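Local coordinates for GDSL-like Lipase/Acylhydrolase family protein (Neisseria meningitidis, PDB 4K7J), which probably removes O-acetyl groups from peptidoglycan, acting as an esterase of the SGNH hydrolase family, at residues L28-N33 with Q320-S325; K75-T80 with S367-V372; A236-D241 with D275-A280; Y247-A252 with I285-S290. All blocks are in the same frame, centred on the assembly; numbering follows the deposited sequence. Where two conformers were deposited one is given.

All four contacts belong to the alpha/beta fold built round the mixed six-stranded sheet. Contact 1 lies at its edge, pairing strand 28-30 with strand 322-325. Contact 2, about 16 Å from it between centres, joins helices 68-81 and 354-373; the two touch through Leu28, Met322 and Trp324 against Ser367 and Leu371. Contacts 3 and 4, about 25 Å apart between centres, lie at opposite ends of the neighbouring parallel strands 242-246 and 281-286, contact 3 where these begin and contact 4 at and just beyond their C-terminal ends, where acetate binds. Contacts 1 and 2 each join an early part of the chain to a late one, and contacts 3 and 4 fall, with crossing segments, within the span between.

Contact 1: L28-N33 with Q320-S325; sequences LTDYGN and QTMFWS
Tyr31 and Phe323 lie side by side, pointing the same way, with CE2 of Tyr31 4.0 Å from CB of Phe323 at the edge of the phenol ring. The ring edge also passes Thr321 O, and CG2 of Thr29 covers one ring face, offset toward the rim. The face of the sheet opposite Thr29 and Phe323 carries Leu28, Asp30, Met322 and Trp324. Leu28 has CG anti to its backbone N (chi1 -176°); its CD1, set by chi2 of 58°, lies 4.0 Å from Met322 CB, while its CB meets Trp324 CD1. The Asp30 and Met322 side chains slant across each other, Asp30 OD1 3.6 Å from Met322 CG. That same OD1 accepts from Gly32 N at 2.8 Å, met from above the carboxylate plane in an Asx turn, and a water links it to Gln320 O. The backbones pair antiparallel: Thr29 N bonds Phe323 O at 2.8 Å, and Tyr31 N reaches Thr321 O at 3.1 Å. Strand 28-30 thus edges the sheet, and strand 322-325 lies between it and the parallel strand 281-286; helix 305-318 packs on the Thr29 and Phe323 face, where its Arg313 bonds Tyr31 OH, and helix 354-373 covers Leu28 and Met322.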
loop_
_atom_site.group_PDB
_atom_site.type_symbol
_atom_site.label_atom_id
_atom_site.label_comp_id
_atom_site.label_asym_id
_atom_site.label_seq_id
_atom_site.Cartn_x
_atom_site.Cartn_y
_atom_site.Cartn_z
ATOM N N LEU A 28 14.212 12.350 -4.419
ATOM C CA LEU A 28 13.865 12.106 -3.029
ATOM C C LEU A 28 14.391 13.232 -2.126
ATOM O O LEU A 28 15.589 13.501 -2.090
ATOM C CB LEU A 28 14.412 10.742 -2.590
ATOM C CG LEU A 28 14.081 10.248 -1.180
ATOM C CD1 LEU A 28 12.577 10.176 -0.981
ATOM C CD2 LEU A 28 14.724 8.881 -0.926
ATOM N N THR A 29 13.494 13.891 -1.404
ATOM C CA THR A 29 13.903 14.919 -0.455
ATOM C C THR A 29 13.571 14.451 0.947
ATOM O O THR A 29 12.425 14.101 1.237
ATOM C CB THR A 29 13.194 16.274 -0.700
ATOM O OG1 THR A 29 13.446 16.722 -2.037
ATOM C CG2 THR A 29 13.694 17.322 0.291
ATOM N N ASP A 30 14.574 14.426 1.822
ATOM C CA ASP A 30 14.329 14.042 3.209
ATOM C C ASP A 30 14.190 15.256 4.120
ATOM O O ASP A 30 15.165 15.950 4.372
ATOM C CB ASP A 30 15.438 13.127 3.720
ATOM C CG ASP A 30 15.191 12.645 5.135
ATOM O OD1 ASP A 30 14.052 12.789 5.634
ATOM O OD2 ASP A 30 16.144 12.119 5.748
ATOM N N TYR A 31 12.977 15.491 4.621
ATOM C CA TYR A 31 12.706 16.603 5.532
ATOM C C TYR A 31 12.825 16.191 6.988
ATOM O O TYR A 31 12.507 16.965 7.890
ATOM C CB TYR A 31 11.317 17.181 5.282
ATOM C CG TYR A 31 11.214 17.837 3.936
ATOM C CD1 TYR A 31 11.882 19.025 3.678
ATOM C CD2 TYR A 31 10.486 17.248 2.908
ATOM C CE1 TYR A 31 11.807 19.630 2.431
ATOM C CE2 TYR A 31 10.409 17.842 1.658
ATOM C CZ TYR A 31 11.065 19.041 1.432
ATOM O OH TYR A 31 11.003 19.634 0.194
ATOM N N GLY A 32 13.244 14.950 7.201
ATOM C CA GLY A 32 13.551 14.454 8.525
ATOM C C GLY A 32 15.031 14.127 8.602
ATOM O O GLY A 32 15.863 14.806 7.997
ATOM N N ASN A 33 15.358 13.071 9.331
ATOM C CA ASN A 33 16.744 12.694 9.556
ATOM C C ASN A 33 16.844 11.186 9.421
ATOM O O ASN A 33 16.974 10.472 10.414
ATOM C CB ASN A 33 17.172 13.141 10.959
ATOM C CG ASN A 33 18.682 13.093 11.168
ATOM O OD1 ASN A 33 19.447 12.744 10.259
ATOM N ND2 ASN A 33 19.118 13.453 12.382
ATOM N N GLN A 320 7.965 16.331 8.724
ATOM C CA GLN A 320 9.319 15.762 8.697
ATOM C C GLN A 320 9.412 14.390 8.057
ATOM O O GLN A 320 10.128 13.512 8.545
ATOM C CB GLN A 320 9.925 15.723 10.102
ATOM C CG GLN A 320 10.153 17.116 10.685
ATOM C CD GLN A 320 10.451 17.081 12.172
ATOM O OE1 GLN A 320 10.806 16.039 12.722
ATOM N NE2 GLN A 320 10.296 18.221 12.832
ATOM N N THR A 321 8.700 14.210 6.953
ATOM C CA THR A 321 8.713 12.941 6.246
ATOM C C THR A 321 9.653 13.036 5.049
ATOM O O THR A 321 10.271 14.076 4.813
ATOM C CB THR A 321 7.301 12.584 5.743
ATOM O OG1 THR A 321 7.068 13.228 4.487
ATOM C CG2 THR A 321 6.255 13.061 6.736
ATOM N N MET A 322 9.769 11.948 4.301
ATOM C CA MET A 322 10.444 11.989 3.013
ATOM C C MET A 322 9.414 12.338 1.945
ATOM O O MET A 322 8.219 12.138 2.159
ATOM C CB MET A 322 11.095 10.650 2.708
ATOM C CG MET A 322 12.300 10.355 3.603
ATOM S SD MET A 322 12.902 8.676 3.380
ATOM C CE MET A 322 11.575 7.745 4.153
ATOM N N PHE A 323 9.883 12.881 0.821
ATOM C CA PHE A 323 9.027 13.277 -0.292
ATOM C C PHE A 323 9.687 12.860 -1.606
ATOM O O PHE A 323 10.844 13.183 -1.851
ATOM C CB PHE A 323 8.788 14.791 -0.270
ATOM C CG PHE A 323 7.910 15.291 -1.388
ATOM C CD1 PHE A 323 6.525 15.214 -1.293
ATOM C CD2 PHE A 323 8.467 15.851 -2.528
ATOM C CE1 PHE A 323 5.720 15.671 -2.308
ATOM C CE2 PHE A 323 7.664 16.313 -3.551
ATOM C CZ PHE A 323 6.291 16.224 -3.443
ATOM N N TRP A 324 8.958 12.121 -2.440
ATOM C CA TRP A 324 9.462 11.725 -3.741
ATOM C C TRP A 324 8.581 12.332 -4.820
ATOM O O TRP A 324 7.383 12.069 -4.871
ATOM C CB TRP A 324 9.472 10.212 -3.865
ATOM C CG TRP A 324 10.209 9.690 -5.049
ATOM C CD1 TRP A 324 11.561 9.612 -5.205
ATOM C CD2 TRP A 324 9.637 9.117 -6.234
ATOM N NE1 TRP A 324 11.867 9.050 -6.418
ATOM C CE2 TRP A 324 10.703 8.733 -7.067
ATOM C CE3 TRP A 324 8.325 8.891 -6.665
ATOM C CZ2 TRP A 324 10.500 8.137 -8.314
ATOM C CZ3 TRP A 324 8.125 8.305 -7.903
ATOM C CH2 TRP A 324 9.209 7.932 -8.712
ATOM N N SER A 325 9.174 13.153 -5.680
ATOM C CA SER A 325 8.399 13.831 -6.714
ATOM C C SER A 325 8.263 12.988 -7.966
ATOM O O SER A 325 9.168 12.953 -8.813
ATOM C CB SER A 325 9.019 15.179 -7.091
ATOM O OG SER A 325 8.321 15.725 -8.202
HETATM O O HOH W 1 11.999 11.539 7.013
#

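Contact 2: K75-T80 with S367-V372; sequences KRLQKT and SLEELV
Glu369 points its carboxylate at helix 68-81, where OE2 is met by three residues. The short contact is with Thr80: the two side chains reach toward each other tip to tip, and OG1 of Thr80 donates to Glu369 OE2 at 2.8 Å, coming from above the carboxylate plane. Beyond CG the glutamate chain runs extended (chi2 168°), which carries CD toward helix 68-81. Leu77 passes across it, its CD2 3.5 Å from Glu369 OE2, so that one carboxylate oxygen has a methyl group as well as a hydroxyl against it. Helices 68-81 and 354-373 belong to the alpha/beta fold of the SGNH hydrolases; here their segments run in broadly the same direction, 30° apart, with axes 11.6 Å from each other. Side-chain ends therefore make the contact, and the backbones stay well separated. Deeper down, the buried leucines meet loosely, Leu77 CD1 lying 4.4 Å from Leu368 CD1; Leu77 also packs on Ala365, and Leu368 on Leu28 of the edge strand. Thr80 and Arg76 lie on the solvent side, but unlike the short threonine bond, those of Arg76 are weak: it is bent at chi2 and crosses Glu369 obliquely to form a salt bridge, NE to OE2 at 3.3 Å and NH2 to OE1 at 3.4 Å. The guanidinium and carboxylate planes stand 74° apart, far from a flat paired arrangement. Arg76 was deposited in two conformers, and in this one its stronger polar partner is Asp366, one turn of the same helix away from Glu369.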
loop_
_atom_site.group_PDB
_atom_site.type_symbol
_atom_site.label_atom_id
_atom_site.label_comp_id
_atom_site.label_asym_id
_atom_site.label_seq_id
_atom_site.Cartn_x
_atom_site.Cartn_y
_atom_site.Cartn_z
ATOM N N LYS A 75 10.042 -6.309 -6.264
ATOM C CA LYS A 75 11.047 -7.204 -6.849
ATOM C C LYS A 75 12.453 -6.630 -6.730
ATOM O O LYS A 75 13.414 -7.351 -6.461
ATOM C CB LYS A 75 10.721 -7.514 -8.306
ATOM C CG LYS A 75 9.399 -8.256 -8.503
ATOM C CD LYS A 75 9.442 -9.660 -7.909
ATOM C CE LYS A 75 8.077 -10.340 -8.008
ATOM N NZ LYS A 75 7.553 -10.234 -9.403
ATOM N N ARG A 76 12.574 -5.327 -6.933
ATOM C CA ARG A 76 13.872 -4.681 -6.881
ATOM C C ARG A 76 14.462 -4.713 -5.473
ATOM O O ARG A 76 15.589 -5.175 -5.270
ATOM C CB ARG A 76 13.759 -3.242 -7.367
ATOM C CG ARG A 76 14.969 -2.404 -7.046
ATOM C CD ARG A 76 16.087 -2.602 -8.052
ATOM N NE ARG A 76 17.050 -1.514 -7.961
ATOM C CZ ARG A 76 16.956 -0.377 -8.641
ATOM N NH1 ARG A 76 15.937 -0.161 -9.474
ATOM N NH2 ARG A 76 17.889 0.548 -8.488
ATOM N N LEU A 77 13.700 -4.232 -4.497
ATOM C CA LEU A 77 14.218 -4.158 -3.126
ATOM C C LEU A 77 14.383 -5.528 -2.450
ATOM O O LEU A 77 15.175 -5.663 -1.512
ATOM C CB LEU A 77 13.361 -3.234 -2.258
ATOM C CG LEU A 77 13.152 -1.807 -2.774
ATOM C CD1 LEU A 77 12.342 -1.028 -1.763
ATOM C CD2 LEU A 77 14.478 -1.086 -3.092
ATOM N N GLN A 78 13.636 -6.531 -2.915
ATOM C CA GLN A 78 13.786 -7.897 -2.400
ATOM C C GLN A 78 15.090 -8.545 -2.877
ATOM O O GLN A 78 15.725 -9.298 -2.140
ATOM C CB GLN A 78 12.551 -8.769 -2.716
ATOM C CG GLN A 78 11.412 -8.556 -1.698
ATOM C CD GLN A 78 10.154 -9.376 -1.963
ATOM O OE1 GLN A 78 9.926 -9.847 -3.063
ATOM N NE2 GLN A 78 9.330 -9.536 -0.941
ATOM N N LYS A 79 15.492 -8.237 -4.106
ATOM C CA LYS A 79 16.784 -8.682 -4.621
ATOM C C LYS A 79 17.928 -8.016 -3.854
ATOM O O LYS A 79 18.916 -8.649 -3.499
ATOM C CB LYS A 79 16.891 -8.369 -6.119
ATOM C CG LYS A 79 16.116 -9.341 -6.984
ATOM C CD LYS A 79 16.725 -10.748 -6.864
ATOM C CE LYS A 79 16.070 -11.744 -7.815
ATOM N NZ LYS A 79 14.812 -12.330 -7.269
ATOM N N THR A 80 17.763 -6.733 -3.568
ATOM C CA THR A 80 18.777 -5.961 -2.881
ATOM C C THR A 80 18.931 -6.356 -1.410
ATOM O O THR A 80 20.049 -6.453 -0.904
ATOM C CB THR A 80 18.456 -4.451 -2.973
ATOM O OG1 THR A 80 18.418 -4.049 -4.352
ATOM C CG2 THR A 80 19.499 -3.626 -2.233
ATOM N N SER A 367 16.268 5.758 -5.734
ATOM C CA SER A 367 16.331 6.829 -4.743
ATOM C C SER A 367 16.494 6.311 -3.303
ATOM O O SER A 367 17.237 6.888 -2.505
ATOM C CB SER A 367 15.092 7.732 -4.851
ATOM O OG SER A 367 14.935 8.263 -6.170
ATOM N N LEU A 368 15.817 5.213 -2.976
ATOM C CA LEU A 368 15.845 4.693 -1.611
ATOM C C LEU A 368 17.163 3.989 -1.316
ATOM O O LEU A 368 17.719 4.123 -0.224
ATOM C CB LEU A 368 14.667 3.748 -1.358
ATOM C CG LEU A 368 13.281 4.393 -1.382
ATOM C CD1 LEU A 368 12.188 3.337 -1.387
ATOM C CD2 LEU A 368 13.119 5.332 -0.207
ATOM N N GLU A 369 17.667 3.239 -2.290
ATOM C CA GLU A 369 18.936 2.543 -2.106
ATOM C C GLU A 369 20.084 3.543 -1.932
ATOM O O GLU A 369 21.000 3.317 -1.129
ATOM C CB GLU A 369 19.201 1.567 -3.259
ATOM C CG GLU A 369 18.289 0.338 -3.241
ATOM C CD GLU A 369 18.359 -0.479 -4.531
ATOM O OE1 GLU A 369 19.205 -0.169 -5.402
ATOM O OE2 GLU A 369 17.562 -1.432 -4.679
ATOM N N GLU A 370 20.014 4.658 -2.659
ATOM C CA GLU A 370 21.006 5.723 -2.532
ATOM C C GLU A 370 20.999 6.261 -1.124
ATOM O O GLU A 370 22.053 6.523 -0.539
ATOM C CB GLU A 370 20.688 6.885 -3.469
ATOM C CG GLU A 370 20.983 6.644 -4.930
ATOM C CD GLU A 370 20.802 7.906 -5.760
ATOM O OE1 GLU A 370 20.658 8.990 -5.156
ATOM O OE2 GLU A 370 20.796 7.815 -7.010
ATOM N N LEU A 371 19.792 6.436 -0.593
ATOM C CA LEU A 371 19.606 7.057 0.705
ATOM C C LEU A 371 20.229 6.181 1.769
ATOM O O LEU A 371 20.888 6.664 2.691
ATOM C CB LEU A 371 18.112 7.269 0.992
ATOM C CG LEU A 371 17.730 7.880 2.350
ATOM C CD1 LEU A 371 18.314 9.270 2.534
ATOM C CD2 LEU A 371 16.220 7.923 2.521
ATOM N N VAL A 372 20.016 4.882 1.625
ATOM C CA VAL A 372 20.539 3.906 2.564
ATOM C C VAL A 372 22.058 3.849 2.458
ATOM O O VAL A 372 22.768 3.853 3.470
ATOM C CB VAL A 372 19.925 2.526 2.293
ATOM C CG1 VAL A 372 20.743 1.410 2.937
ATOM C CG2 VAL A 372 18.489 2.506 2.780
#

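Contact 3: A236-D241 with D275-A280; sequences AQTGAD and DSLPAA
Thr238 OG1, 4.2 Å from CD1 of Leu277, is held by two bonds on its own side of the contact: it accepts from Ala240 N at 3.2 Å, closing an ST turn, and is bonded to Leu235 O. Leu277 is the main apolar group facing this turn. Its CG stands beside the backbone N (chi1 -70°), and the two methyls divide the work: CD1 lies 3.9 Å from Ala240 CB, while CD2 comes to 3.6 Å from Ala236 O. Small groups fill in at both ends, Ala236 CB against Ser276 O and Ala280 CB 3.5 Å from Ala240 O. No direct hydrogen bond joins the segments; Ala280 CA makes a CA-H...O contact of 3.3 Å with Asp241 O. A water also spans them, donating to Ala279 O at 2.9 Å and, at greater length, to Asp241 OD1. The contact lies where the two parallel strands of a beta-alpha-beta crossover begin: residues 236 to 241 lead from helix 231-236 into strand 242-246, and after helix 259-276 the type I turn Leu277 to Ala280 leads into strand 281-286. Next to them strand 53-60 sends Leu57 against Ala240, and Asp241 OD2 takes Arg55 N of that strand and a salt bridge from Lys42 of helix 38-47.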
loop_
_atom_site.group_PDB
_atom_site.type_symbol
_atom_site.label_atom_id
_atom_site.label_comp_id
_atom_site.label_asym_id
_atom_site.label_seq_id
_atom_site.Cartn_x
_atom_site.Cartn_y
_atom_site.Cartn_z
ATOM N N ALA A 236 -1.216 0.211 13.483
ATOM C CA ALA A 236 -0.254 -0.197 14.500
ATOM C C ALA A 236 0.096 -1.678 14.364
ATOM O O ALA A 236 1.226 -2.073 14.614
ATOM C CB ALA A 236 -0.797 0.106 15.913
ATOM N N GLN A 237 -0.867 -2.490 13.932
ATOM C CA GLN A 237 -0.664 -3.935 13.909
ATOM C C GLN A 237 -0.165 -4.469 12.580
ATOM O O GLN A 237 -0.048 -5.674 12.435
ATOM C CB GLN A 237 -1.952 -4.674 14.296
ATOM C CG GLN A 237 -2.360 -4.470 15.731
ATOM C CD GLN A 237 -3.671 -5.139 16.055
ATOM O OE1 GLN A 237 -3.704 -6.296 16.471
ATOM N NE2 GLN A 237 -4.767 -4.415 15.861
ATOM N N THR A 238 0.111 -3.592 11.613
ATOM C CA THR A 238 0.661 -4.037 10.324
ATOM C C THR A 238 2.138 -4.353 10.472
ATOM O O THR A 238 2.706 -5.129 9.694
ATOM C CB THR A 238 0.557 -2.963 9.215
ATOM O OG1 THR A 238 1.199 -1.758 9.647
ATOM C CG2 THR A 238 -0.887 -2.667 8.858
ATOM N N GLY A 239 2.767 -3.729 11.464
ATOM C CA GLY A 239 4.196 -3.875 11.650
ATOM C C GLY A 239 5.019 -3.078 10.648
ATOM O O GLY A 239 6.223 -3.292 10.545
ATOM N N ALA A 240 4.375 -2.165 9.915
ATOM C CA ALA A 240 5.058 -1.382 8.877
ATOM C C ALA A 240 6.244 -0.597 9.429
ATOM O O ALA A 240 6.128 0.106 10.432
ATOM C CB ALA A 240 4.087 -0.434 8.190
ATOM N N ASP A 241 7.379 -0.701 8.750
ATOM C CA ASP A 241 8.565 0.048 9.142
ATOM C C ASP A 241 8.762 1.271 8.261
ATOM O O ASP A 241 9.503 2.189 8.615
ATOM C CB ASP A 241 9.793 -0.865 9.084
ATOM C CG ASP A 241 9.680 -2.026 10.051
ATOM O OD1 ASP A 241 9.399 -1.782 11.247
ATOM O OD2 ASP A 241 9.819 -3.173 9.607
ATOM N N ASP A 275 2.036 8.602 15.705
ATOM C CA ASP A 275 1.555 8.125 17.006
ATOM C C ASP A 275 1.357 6.614 16.982
ATOM O O ASP A 275 1.707 5.923 17.938
ATOM C CB ASP A 275 0.223 8.786 17.398
ATOM C CG ASP A 275 0.340 10.291 17.619
ATOM O OD1 ASP A 275 1.472 10.830 17.640
ATOM O OD2 ASP A 275 -0.722 10.936 17.781
ATOM N N SER A 276 0.799 6.103 15.885
ATOM C CA SER A 276 0.438 4.688 15.806
ATOM C C SER A 276 1.636 3.790 15.538
ATOM O O SER A 276 1.661 2.640 15.974
ATOM C CB SER A 276 -0.647 4.448 14.746
ATOM O OG SER A 276 -1.803 5.210 15.042
ATOM N N LEU A 277 2.624 4.311 14.818
ATOM C CA LEU A 277 3.843 3.558 14.519
ATOM C C LEU A 277 5.064 4.459 14.744
ATOM O O LEU A 277 5.606 5.032 13.792
ATOM C CB LEU A 277 3.824 3.046 13.074
ATOM C CG LEU A 277 2.854 1.940 12.646
ATOM C CD1 LEU A 277 2.843 1.844 11.125
ATOM C CD2 LEU A 277 3.266 0.611 13.261
ATOM N N PRO A 278 5.497 4.594 16.009
ATOM C CA PRO A 278 6.554 5.551 16.365
ATOM C C PRO A 278 7.905 5.245 15.719
ATOM O O PRO A 278 8.711 6.156 15.548
ATOM C CB PRO A 278 6.662 5.422 17.892
ATOM C CG PRO A 278 5.440 4.673 18.321
ATOM C CD PRO A 278 5.053 3.807 17.168
ATOM N N ALA A 279 8.150 3.994 15.355
ATOM C CA ALA A 279 9.438 3.631 14.777
ATOM C C ALA A 279 9.441 3.638 13.240
ATOM O O ALA A 279 10.474 3.369 12.621
ATOM C CB ALA A 279 9.894 2.268 15.310
ATOM N N ALA A 280 8.300 3.946 12.621
ATOM C CA ALA A 280 8.204 3.858 11.163
ATOM C C ALA A 280 8.686 5.118 10.441
ATOM O O ALA A 280 8.540 6.228 10.942
ATOM C CB ALA A 280 6.771 3.523 10.732
HETATM O O HOH W 2 11.324 0.652 12.319
#

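Contact 4: Y247-A252 with I285-S290; sequences YGTNEA and IGAPES. With ACT (acetate ion), chain C.
Ala287 sets its methyl against the main chain of Gly248, CB 3.8 Å from Gly248 C; the glycine has no side chain to stand in the way. Packing continues along Thr249, whose OG1 lies 3.7 Å from Pro288 CD, the two side chains crossing at about a right angle. With CG2 anti to the backbone N, Thr249 turns this methyl to 3.6 Å from Ser290 OG.

Waters make the polar links, for no direct hydrogen bond crosses the segments. One water is held by three oxygens: Thr249 OG1 at 2.6 Å, Pro288 O at 2.8 Å and Ser290 OG at 2.6 Å. Thr249 OG1 is bonded to His63 NE2 as well. A second water takes the N-H of Tyr247 and donates to Ile285 O.

The third kind is ligand binding. Asn250 ND2 gives a nearly straight bond of 2.9 Å (172°) to OXT of an acetate ion, probably from the crystallisation liquor, whose methyl lies near Thr249 CG2. Ser62 N, Gly218 N and His351 NE2 also bond the acetate. Backbone N-H groups of a serine and a glycine beside an asparagine amide are the composition of the oxyanion hole in SGNH hydrolases, and Gly248 to Asn250 is consistent with their block III.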
loop_
_atom_site.group_PDB
_atom_site.type_symbol
_atom_site.label_atom_id
_atom_site.label_comp_id
_atom_site.label_asym_id
_atom_site.label_seq_id
_atom_site.Cartn_x
_atom_site.Cartn_y
_atom_site.Cartn_z
ATOM N N TYR A 247 -1.074 9.405 -2.978
ATOM C CA TYR A 247 -2.346 9.950 -3.411
ATOM C C TYR A 247 -2.065 11.235 -4.177
ATOM O O TYR A 247 -0.918 11.557 -4.438
ATOM C CB TYR A 247 -3.250 10.249 -2.214
ATOM C CG TYR A 247 -3.707 9.036 -1.400
ATOM C CD1 TYR A 247 -4.859 8.338 -1.741
ATOM C CD2 TYR A 247 -3.011 8.636 -0.267
ATOM C CE1 TYR A 247 -5.292 7.258 -0.991
ATOM C CE2 TYR A 247 -3.434 7.556 0.498
ATOM C CZ TYR A 247 -4.577 6.872 0.133
ATOM O OH TYR A 247 -5.002 5.799 0.888
ATOM N N GLY A 248 -3.105 11.971 -4.540
ATOM C CA GLY A 248 -2.890 13.272 -5.153
ATOM C C GLY A 248 -3.575 13.412 -6.487
ATOM O O GLY A 248 -4.117 14.466 -6.803
ATOM N N THR A 249 -3.564 12.337 -7.267
ATOM C CA THR A 249 -4.171 12.360 -8.596
ATOM C C THR A 249 -5.665 12.653 -8.550
ATOM O O THR A 249 -6.163 13.489 -9.292
ATOM C CB THR A 249 -3.912 11.042 -9.333
ATOM O OG1 THR A 249 -2.501 10.882 -9.526
ATOM C CG2 THR A 249 -4.604 11.026 -10.682
ATOM N N ASN A 250 -6.387 11.978 -7.665
ATOM C CA ASN A 250 -7.821 12.216 -7.566
ATOM C C ASN A 250 -8.174 13.533 -6.879
ATOM O O ASN A 250 -9.102 14.225 -7.308
ATOM C CB ASN A 250 -8.509 11.022 -6.892
ATOM C CG ASN A 250 -8.318 9.732 -7.686
ATOM O OD1 ASN A 250 -8.797 9.619 -8.803
ATOM N ND2 ASN A 250 -7.597 8.771 -7.116
ATOM N N GLU A 251 -7.442 13.878 -5.817
ATOM C CA GLU A 251 -7.623 15.183 -5.184
ATOM C C GLU A 251 -7.514 16.256 -6.273
ATOM O O GLU A 251 -8.307 17.193 -6.317
ATOM C CB GLU A 251 -6.557 15.432 -4.100
ATOM C CG GLU A 251 -6.714 14.618 -2.813
ATOM C CD GLU A 251 -6.052 13.245 -2.875
ATOM O OE1 GLU A 251 -5.835 12.754 -3.996
ATOM O OE2 GLU A 251 -5.745 12.661 -1.800
ATOM N N ALA A 252 -6.543 16.087 -7.167
ATOM C CA ALA A 252 -6.284 17.070 -8.225
ATOM C C ALA A 252 -7.458 17.277 -9.169
ATOM O O ALA A 252 -7.578 18.335 -9.783
ATOM C CB ALA A 252 -5.058 16.682 -9.020
ATOM N N ILE A 285 4.518 10.346 -1.678
ATOM C CA ILE A 285 4.722 10.358 -3.117
ATOM C C ILE A 285 3.898 11.479 -3.750
ATOM O O ILE A 285 2.674 11.396 -3.823
ATOM C CB ILE A 285 4.356 9.010 -3.744
ATOM C CG1 ILE A 285 5.353 7.944 -3.281
ATOM C CG2 ILE A 285 4.383 9.113 -5.270
ATOM C CD1 ILE A 285 5.284 6.660 -4.072
ATOM N N GLY A 286 4.573 12.548 -4.171
ATOM C CA GLY A 286 3.891 13.650 -4.825
ATOM C C GLY A 286 3.217 13.160 -6.091
ATOM O O GLY A 286 3.757 12.296 -6.780
ATOM N N ALA A 287 2.032 13.685 -6.387
ATOM C CA ALA A 287 1.276 13.235 -7.545
ATOM C C ALA A 287 2.079 13.367 -8.854
ATOM O O ALA A 287 2.825 14.339 -9.035
ATOM C CB ALA A 287 -0.029 13.994 -7.640
ATOM N N PRO A 288 1.931 12.386 -9.765
ATOM C CA PRO A 288 2.531 12.518 -11.097
ATOM C C PRO A 288 1.801 13.592 -11.879
ATOM O O PRO A 288 0.723 14.008 -11.463
ATOM C CB PRO A 288 2.263 11.150 -11.740
ATOM C CG PRO A 288 1.026 10.642 -11.049
ATOM C CD PRO A 288 1.165 11.129 -9.624
ATOM N N GLU A 289 2.359 14.038 -12.998
ATOM C CA GLU A 289 1.590 14.908 -13.864
ATOM C C GLU A 289 0.432 14.105 -14.437
ATOM O O GLU A 289 0.607 12.966 -14.860
ATOM C CB GLU A 289 2.433 15.503 -15.001
ATOM C CG GLU A 289 1.601 16.402 -15.927
ATOM C CD GLU A 289 2.431 17.211 -16.921
ATOM O OE1 GLU A 289 2.990 16.621 -17.871
ATOM O OE2 GLU A 289 2.511 18.444 -16.757
ATOM N N SER A 290 -0.752 14.706 -14.421
ATOM C CA SER A 290 -1.925 14.175 -15.094
ATOM C C SER A 290 -2.377 15.234 -16.072
ATOM O O SER A 290 -2.005 16.402 -15.942
ATOM C CB SER A 290 -3.064 13.911 -14.100
ATOM O OG SER A 290 -2.724 12.871 -13.202
HETATM C C ACT C . -6.979 6.797 -9.922
HETATM O O ACT C . -7.830 6.491 -10.809
HETATM O OXT ACT C . -7.192 6.399 -8.747
HETATM C CH3 ACT C . -5.744 7.578 -10.248
HETATM O O HOH W 3 0.749 11.009 -1.677
HETATM O O HOH W 4 -1.751 13.033 -10.749
#